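Local atomic coordinates of PFC0360w protein (Plasmodium falciparum, PDB entry 3NI8), a protein that probably binds the chaperone Hsp90 and stimulates its ATPase activity. Residues I77-F89 / C95-V107. Sequence-based numbering, arbitrary orientation.
Sequences ITKPHKIVEKWKF and CDYSTVTVEFISV. With IPA (isopropyl alcohol), chain B.
Tyr97 lies between two lysines of the facing strand. CD of Lys88 packs on one face of its ring, 3.7 Å from the ring centroid and displaced toward the rim. CE of Lys86 sits over the centre of the opposite face. Both are CH-pi contacts. The NZ of Lys88 adds a cation-pi interaction with the ring; that of Lys86 is distant and forms a salt bridge with Glu73. Lys88 CG stands between the backbone N and the carbonyl carbon (chi1 68°). From there the chain crosses the ring face, and NZ donates to Asp96 O at 2.7 Å and to Asn93 O.

Strands 82-89 and 98-106 form an antiparallel beta hairpin within the curved sheet of the AHA1-like SRPBCC fold. Ile83 with Val102, Glu85 with Val100 and Trp87 with Ser98 are hydrogen-bonded pairs. Trp87 O accepts from both Ser98 N and Ser98 OG, which reach it from opposite faces of the carbonyl plane; the OG bond is 2.7 Å. Val100 CG2 packs over the Trp87 five-membered ring, 4.0 Å from its centroid.

At the far end Phe104 N donates almost straight to His81 O, at 2.8 Å and 174°. CB of Phe104 points toward the 77-89 segment. Its CD2 lies 3.4 Å from Pro80 O, and Ile83 CG1 meets the ring at its edge. Leu34 of helix 31-39 and Leu114 of strand 111-119 also touch this phenyl group.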
# COMPACT_ATOMS: atom_id res chain seq x y z
N ILE A 77 -0.23 -1.41 13.58
CA ILE A 77 0.90 -0.51 13.35
C ILE A 77 2.04 -0.85 14.27
O ILE A 77 2.04 -0.43 15.44
CB ILE A 77 0.53 0.99 13.51
CG1 ILE A 77 -0.54 1.40 12.50
CG2 ILE A 77 1.77 1.84 13.30
CD1 ILE A 77 -1.35 2.56 12.92
N THR A 78 2.99 -1.63 13.74
CA THR A 78 4.21 -2.02 14.45
C THR A 78 5.40 -1.31 13.82
O THR A 78 6.07 -1.85 12.94
CB THR A 78 4.42 -3.56 14.39
OG1 THR A 78 3.17 -4.25 14.57
CG2 THR A 78 5.42 -4.02 15.49
N LYS A 79 5.65 -0.08 14.24
CA LYS A 79 6.71 0.78 13.70
C LYS A 79 8.11 0.31 14.11
O LYS A 79 8.32 0.04 15.30
CB LYS A 79 6.53 2.22 14.20
CG LYS A 79 7.50 3.26 13.58
CD LYS A 79 6.98 4.68 13.76
CE LYS A 79 8.02 5.74 13.41
NZ LYS A 79 7.35 7.08 13.40
N PRO A 80 9.07 0.23 13.14
CA PRO A 80 8.97 0.47 11.68
C PRO A 80 8.92 -0.81 10.78
O PRO A 80 9.28 -0.75 9.59
CB PRO A 80 10.26 1.26 11.39
CG PRO A 80 11.28 0.65 12.34
CD PRO A 80 10.49 0.11 13.55
N HIS A 81 8.45 -1.92 11.36
CA HIS A 81 8.59 -3.24 10.76
C HIS A 81 7.39 -3.76 9.96
O HIS A 81 7.56 -4.45 8.95
CB HIS A 81 8.98 -4.26 11.84
CG HIS A 81 10.36 -4.06 12.38
ND1 HIS A 81 10.61 -3.78 13.71
CD2 HIS A 81 11.57 -4.09 11.77
CE1 HIS A 81 11.91 -3.66 13.89
NE2 HIS A 81 12.52 -3.83 12.73
N LYS A 82 6.18 -3.42 10.41
CA LYS A 82 4.94 -3.98 9.85
C LYS A 82 3.76 -3.03 9.96
O LYS A 82 3.60 -2.29 10.96
CB LYS A 82 4.57 -5.29 10.57
CG LYS A 82 4.07 -6.45 9.73
CD LYS A 82 3.27 -7.44 10.59
CE LYS A 82 3.50 -8.92 10.22
NZ LYS A 82 2.20 -9.76 10.17
N ILE A 83 2.92 -3.05 8.93
CA ILE A 83 1.58 -2.50 8.98
C ILE A 83 0.61 -3.51 8.37
O ILE A 83 1.00 -4.33 7.56
CB ILE A 83 1.44 -1.10 8.32
CG1 ILE A 83 2.17 -1.05 6.98
CG2 ILE A 83 1.99 -0.03 9.21
CD1 ILE A 83 1.93 0.23 6.20
N VAL A 84 -0.64 -3.48 8.82
CA VAL A 84 -1.73 -4.29 8.27
C VAL A 84 -2.93 -3.37 8.08
O VAL A 84 -3.21 -2.50 8.92
CB VAL A 84 -2.13 -5.47 9.20
CG1 VAL A 84 -3.18 -6.37 8.52
CG2 VAL A 84 -0.90 -6.29 9.62
N GLU A 85 -3.65 -3.57 6.98
CA GLU A 85 -4.77 -2.68 6.61
C GLU A 85 -5.95 -3.47 6.12
O GLU A 85 -5.76 -4.51 5.48
CB GLU A 85 -4.34 -1.74 5.48
CG GLU A 85 -3.14 -0.87 5.83
CD GLU A 85 -2.56 -0.13 4.65
OE1 GLU A 85 -3.00 -0.33 3.49
OE2 GLU A 85 -1.64 0.66 4.88
N LYS A 86 -7.16 -2.99 6.41
CA LYS A 86 -8.32 -3.20 5.52
C LYS A 86 -8.15 -2.20 4.36
O LYS A 86 -7.69 -1.08 4.58
CB LYS A 86 -9.65 -2.92 6.22
CG LYS A 86 -9.85 -3.63 7.57
CD LYS A 86 -11.25 -4.27 7.68
CE LYS A 86 -12.36 -3.23 7.80
NZ LYS A 86 -12.17 -2.48 9.08
N TRP A 87 -8.54 -2.58 3.16
CA TRP A 87 -8.18 -1.85 1.95
C TRP A 87 -9.15 -2.21 0.83
O TRP A 87 -9.31 -3.39 0.50
CB TRP A 87 -6.76 -2.28 1.54
CG TRP A 87 -6.05 -1.46 0.46
CD1 TRP A 87 -5.03 -0.56 0.66
CD2 TRP A 87 -6.25 -1.52 -0.96
NE1 TRP A 87 -4.60 -0.05 -0.54
CE2 TRP A 87 -5.32 -0.62 -1.56
CE3 TRP A 87 -7.11 -2.25 -1.80
CZ2 TRP A 87 -5.24 -0.42 -2.96
CZ3 TRP A 87 -7.04 -2.05 -3.18
CH2 TRP A 87 -6.10 -1.14 -3.75
N LYS A 88 -9.78 -1.20 0.24
CA LYS A 88 -10.64 -1.41 -0.92
C LYS A 88 -10.56 -0.24 -1.91
O LYS A 88 -10.14 0.85 -1.53
CB LYS A 88 -12.10 -1.66 -0.50
CG LYS A 88 -12.79 -0.42 0.10
CD LYS A 88 -14.14 -0.71 0.75
CE LYS A 88 -15.21 -1.04 -0.27
NZ LYS A 88 -16.14 -2.05 0.31
N PHE A 89 -10.90 -0.50 -3.17
CA PHE A 89 -11.31 0.54 -4.10
C PHE A 89 -12.77 0.82 -3.78
O PHE A 89 -13.51 -0.10 -3.39
CB PHE A 89 -11.22 0.07 -5.54
CG PHE A 89 -9.82 0.02 -6.10
CD1 PHE A 89 -9.20 1.18 -6.57
CD2 PHE A 89 -9.17 -1.20 -6.24
CE1 PHE A 89 -7.91 1.13 -7.12
CE2 PHE A 89 -7.87 -1.27 -6.78
CZ PHE A 89 -7.24 -0.12 -7.22
N CYS A 95 -19.57 -4.35 1.32
CA CYS A 95 -19.04 -5.32 2.28
C CYS A 95 -17.57 -5.70 2.05
O CYS A 95 -16.84 -5.94 3.02
CB CYS A 95 -19.90 -6.61 2.28
SG CYS A 95 -21.08 -6.80 3.70
N ASP A 96 -17.14 -5.78 0.79
CA ASP A 96 -15.81 -6.33 0.46
C ASP A 96 -14.63 -5.44 0.89
O ASP A 96 -14.62 -4.23 0.66
CB ASP A 96 -15.73 -6.71 -1.01
CG ASP A 96 -16.65 -7.89 -1.35
OD1 ASP A 96 -17.22 -8.50 -0.43
OD2 ASP A 96 -16.79 -8.21 -2.56
N TYR A 97 -13.67 -6.05 1.58
CA TYR A 97 -12.43 -5.40 2.01
C TYR A 97 -11.29 -6.39 1.83
O TYR A 97 -11.37 -7.52 2.32
CB TYR A 97 -12.52 -5.02 3.49
CG TYR A 97 -12.92 -3.59 3.76
CD1 TYR A 97 -11.99 -2.54 3.61
CD2 TYR A 97 -14.22 -3.27 4.17
CE1 TYR A 97 -12.35 -1.20 3.86
CE2 TYR A 97 -14.60 -1.92 4.42
CZ TYR A 97 -13.65 -0.90 4.28
OH TYR A 97 -14.00 0.41 4.53
N SER A 98 -10.24 -5.99 1.14
CA SER A 98 -9.06 -6.84 1.06
C SER A 98 -8.16 -6.59 2.28
O SER A 98 -8.45 -5.72 3.11
CB SER A 98 -8.32 -6.61 -0.26
OG SER A 98 -7.67 -5.36 -0.25
N THR A 99 -7.08 -7.36 2.38
CA THR A 99 -6.11 -7.18 3.44
C THR A 99 -4.76 -6.91 2.82
O THR A 99 -4.28 -7.69 1.97
CB THR A 99 -5.99 -8.46 4.29
OG1 THR A 99 -7.27 -8.77 4.84
CG2 THR A 99 -5.00 -8.30 5.42
N VAL A 100 -4.16 -5.80 3.22
CA VAL A 100 -2.80 -5.49 2.81
C VAL A 100 -1.87 -5.59 4.03
O VAL A 100 -2.14 -5.00 5.07
CB VAL A 100 -2.69 -4.10 2.12
CG1 VAL A 100 -1.20 -3.73 1.86
CG2 VAL A 100 -3.49 -4.07 0.81
N THR A 101 -0.80 -6.35 3.88
CA THR A 101 0.21 -6.46 4.92
C THR A 101 1.52 -6.00 4.30
O THR A 101 1.86 -6.43 3.19
CB THR A 101 0.37 -7.92 5.38
OG1 THR A 101 -0.90 -8.40 5.87
CG2 THR A 101 1.43 -8.05 6.45
N VAL A 102 2.26 -5.14 4.98
CA VAL A 102 3.51 -4.65 4.43
C VAL A 102 4.58 -4.83 5.48
O VAL A 102 4.45 -4.34 6.60
CB VAL A 102 3.45 -3.16 3.96
CG1 VAL A 102 4.62 -2.83 2.97
CG2 VAL A 102 2.10 -2.80 3.32
N GLU A 103 5.62 -5.57 5.12
CA GLU A 103 6.75 -5.79 6.00
C GLU A 103 7.97 -5.05 5.47
O GLU A 103 8.23 -5.03 4.24
CB GLU A 103 7.05 -7.29 6.13
CG GLU A 103 5.95 -8.09 6.82
CD GLU A 103 6.10 -9.60 6.59
OE1 GLU A 103 5.34 -10.13 5.73
OE2 GLU A 103 6.98 -10.24 7.22
N PHE A 104 8.68 -4.42 6.41
CA PHE A 104 9.93 -3.71 6.16
C PHE A 104 11.02 -4.38 6.97
O PHE A 104 11.17 -4.11 8.17
CB PHE A 104 9.77 -2.27 6.60
CG PHE A 104 8.52 -1.63 6.10
CD1 PHE A 104 8.45 -1.14 4.80
CD2 PHE A 104 7.40 -1.53 6.91
CE1 PHE A 104 7.30 -0.55 4.34
CE2 PHE A 104 6.26 -0.95 6.45
CZ PHE A 104 6.21 -0.45 5.16
N ILE A 105 11.77 -5.26 6.31
CA ILE A 105 12.73 -6.12 6.99
C ILE A 105 14.15 -5.62 6.76
O ILE A 105 14.60 -5.48 5.62
CB ILE A 105 12.60 -7.58 6.46
CG1 ILE A 105 11.18 -8.14 6.72
CG2 ILE A 105 13.72 -8.49 7.03
CD1 ILE A 105 10.70 -9.13 5.62
N SER A 106 14.89 -5.37 7.84
CA SER A 106 16.28 -4.90 7.73
C SER A 106 17.25 -6.00 7.29
O SER A 106 17.59 -6.90 8.07
CB SER A 106 16.74 -4.31 9.06
OG SER A 106 18.03 -3.74 8.93
N VAL A 107 17.69 -5.92 6.03
CA VAL A 107 18.61 -6.90 5.45
C VAL A 107 19.99 -6.64 6.07
O VAL A 107 20.62 -7.55 6.64
CB VAL A 107 18.65 -6.82 3.90
CG1 VAL A 107 19.88 -7.56 3.34
CG2 VAL A 107 17.38 -7.39 3.30
C1 IPA B . -1.97 4.02 3.11
C2 IPA B . -1.51 2.63 2.65
C3 IPA B . -1.33 2.46 1.14
O2 IPA B . -0.34 2.27 3.35